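Local atomic coordinates of putative cell invasion protein with MAC/Perforin domain (Bacteroides thetaiotaomicron VPI-5482, PDB entry 3KK7), a protein that is of unknown function but belongs to the membrane-attack complex/perforin (MACPF) family and may take part in cell invasion. Residues Q140-E145 with S223-G228. Residues are numbered along the deposited sequence; the frame is centred on the assembly and turned at random.
Sequences QKTIKE and SALFYG
The flat group in this contact is the phenol ring of Y227, which I143 meets obliquely: the methyl CG2 of I143 stands 4.0 Å from CD2 of Y227. V157 and N150 also touch the tyrosine side chain, and a hydrogen bond between its OH and D152 fixes the far end of the ring. With CG anti to the backbone N (chi1 -178°), the ring leaves the strand on the side of the helix, where its CD2 atom meets I143. I143 divides its two branches between neighbours on the strand. While CG2 serves the ring, CD1 at the end of the other branch lies 4.3 Å from CD1 of L225. That same leucine methyl is 4.2 Å from CG2 of T142, which places it against two consecutive helical residues. Both segments lie within the MACPF domain, where helix 133-146 packs on the antiparallel sheet containing strand 220-230, whose strand neighbours are 157-173 and 288-298. The two short axes approach to 10.0 Å at a steep 74°, and no hydrogen bond joins the segments, so the contact is apolar packing that buries 152 Å². F226 points away from the helix and packs on M243 and I247 of helix 236-249, evidence that helices cover both faces of the strand. On the helix, OG1 of T142 has the carbonyl oxygens of G138, its strongest partner, and T66 within hydrogen-bonding reach, while its methyl CG2 faces L225.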
loop_
_atom_site.group_PDB
_atom_site.type_symbol
_atom_site.label_atom_id
_atom_site.label_comp_id
_atom_site.label_asym_id
_atom_site.label_seq_id
_atom_site.Cartn_x
_atom_site.Cartn_y
_atom_site.Cartn_z
ATOM N N GLN A 140 -5.598 5.526 -17.368
ATOM C CA GLN A 140 -5.154 6.204 -18.576
ATOM C C GLN A 140 -4.151 5.352 -19.345
ATOM O O GLN A 140 -4.175 5.317 -20.550
ATOM C CB GLN A 140 -4.508 7.570 -18.285
ATOM C CG GLN A 140 -4.101 8.300 -19.585
ATOM C CD GLN A 140 -3.649 9.727 -19.388
ATOM O OE1 GLN A 140 -3.427 10.187 -18.275
ATOM N NE2 GLN A 140 -3.503 10.438 -20.480
ATOM N N LYS A 141 -3.249 4.702 -18.626
ATOM C CA LYS A 141 -2.253 3.837 -19.237
ATOM C C LYS A 141 -2.940 2.699 -20.025
ATOM O O LYS A 141 -2.586 2.422 -21.172
ATOM C CB LYS A 141 -1.290 3.322 -18.150
ATOM C CG LYS A 141 -0.280 2.292 -18.627
ATOM C CD LYS A 141 0.802 2.003 -17.555
ATOM C CE LYS A 141 1.783 0.912 -18.006
ATOM N NZ LYS A 141 1.135 -0.440 -18.157
ATOM N N THR A 142 -3.958 2.097 -19.420
ATOM C CA THR A 142 -4.731 1.065 -20.058
ATOM C C THR A 142 -5.469 1.600 -21.268
ATOM O O THR A 142 -5.447 0.967 -22.334
ATOM C CB THR A 142 -5.767 0.429 -19.074
ATOM O OG1 THR A 142 -5.081 -0.065 -17.926
ATOM C CG2 THR A 142 -6.536 -0.716 -19.737
ATOM N N ILE A 143 -6.132 2.753 -21.117
ATOM C CA ILE A 143 -6.852 3.325 -22.263
ATOM C C ILE A 143 -5.865 3.483 -23.416
ATOM O O ILE A 143 -6.140 3.053 -24.535
ATOM C CB ILE A 143 -7.482 4.711 -22.015
ATOM C CG1 ILE A 143 -8.412 4.696 -20.805
ATOM C CG2 ILE A 143 -8.263 5.157 -23.249
ATOM C CD1 ILE A 143 -9.490 3.653 -20.859
ATOM N N LYS A 144 -4.705 4.056 -23.131
ATOM C CA LYS A 144 -3.729 4.292 -24.174
ATOM C C LYS A 144 -3.222 2.997 -24.819
ATOM O O LYS A 144 -2.963 2.983 -26.008
ATOM C CB LYS A 144 -2.567 5.134 -23.658
ATOM C CG LYS A 144 -2.904 6.587 -23.398
ATOM C CD LYS A 144 -1.608 7.389 -23.202
ATOM C CE LYS A 144 -1.855 8.862 -23.081
ATOM N NZ LYS A 144 -0.566 9.619 -23.009
ATOM N N GLU A 145 -3.138 1.912 -24.056
ATOM C CA GLU A 145 -2.662 0.633 -24.597
ATOM C C GLU A 145 -3.762 -0.106 -25.311
ATOM O O GLU A 145 -3.480 -0.922 -26.180
ATOM C CB GLU A 145 -2.106 -0.282 -23.498
ATOM C CG GLU A 145 -0.794 0.171 -22.912
ATOM C CD GLU A 145 -0.411 -0.538 -21.624
ATOM O OE1 GLU A 145 -1.144 -1.428 -21.151
ATOM O OE2 GLU A 145 0.654 -0.198 -21.069
ATOM N N SER A 223 -16.636 -6.709 -18.845
ATOM C CA SER A 223 -16.153 -5.362 -18.624
ATOM C C SER A 223 -15.799 -4.807 -19.971
ATOM O O SER A 223 -15.089 -5.440 -20.725
ATOM C CB SER A 223 -14.884 -5.419 -17.794
ATOM O OG SER A 223 -14.351 -4.124 -17.649
ATOM N N ALA A 224 -16.317 -3.631 -20.289
ATOM C CA ALA A 224 -16.103 -2.998 -21.576
ATOM C C ALA A 224 -15.652 -1.558 -21.334
ATOM O O ALA A 224 -16.247 -0.855 -20.505
ATOM C CB ALA A 224 -17.398 -3.018 -22.398
ATOM N N LEU A 225 -14.610 -1.137 -22.055
ATOM C CA LEU A 225 -14.165 0.248 -22.037
ATOM C C LEU A 225 -14.482 0.851 -23.387
ATOM O O LEU A 225 -14.430 0.157 -24.401
ATOM C CB LEU A 225 -12.669 0.347 -21.759
ATOM C CG LEU A 225 -12.188 -0.406 -20.523
ATOM C CD1 LEU A 225 -10.675 -0.425 -20.518
ATOM C CD2 LEU A 225 -12.754 0.250 -19.288
ATOM N N PHE A 226 -14.823 2.138 -23.382
ATOM C CA PHE A 226 -15.195 2.867 -24.580
ATOM C C PHE A 226 -14.322 4.111 -24.751
ATOM O O PHE A 226 -13.942 4.802 -23.770
ATOM C CB PHE A 226 -16.664 3.319 -24.532
ATOM C CG PHE A 226 -17.661 2.193 -24.423
ATOM C CD1 PHE A 226 -17.826 1.500 -23.242
ATOM C CD2 PHE A 226 -18.460 1.863 -25.476
ATOM C CE1 PHE A 226 -18.745 0.494 -23.145
ATOM C CE2 PHE A 226 -19.364 0.849 -25.371
ATOM C CZ PHE A 226 -19.510 0.175 -24.205
ATOM N N TYR A 227 -14.020 4.397 -26.011
ATOM C CA TYR A 227 -13.291 5.591 -26.374
ATOM C C TYR A 227 -14.020 6.284 -27.510
ATOM O O TYR A 227 -14.061 5.776 -28.620
ATOM C CB TYR A 227 -11.855 5.228 -26.747
ATOM C CG TYR A 227 -11.003 6.430 -27.087
ATOM C CD1 TYR A 227 -10.955 6.920 -28.383
ATOM C CD2 TYR A 227 -10.215 7.074 -26.105
ATOM C CE1 TYR A 227 -10.156 8.032 -28.701
ATOM C CE2 TYR A 227 -9.409 8.189 -26.429
ATOM C CZ TYR A 227 -9.391 8.647 -27.728
ATOM O OH TYR A 227 -8.627 9.723 -28.070
ATOM N N GLY A 228 -14.623 7.435 -27.204
ATOM C CA GLY A 228 -15.397 8.238 -28.168
ATOM C C GLY A 228 -14.836 9.629 -28.487
ATOM O O GLY A 228 -14.276 10.327 -27.618
#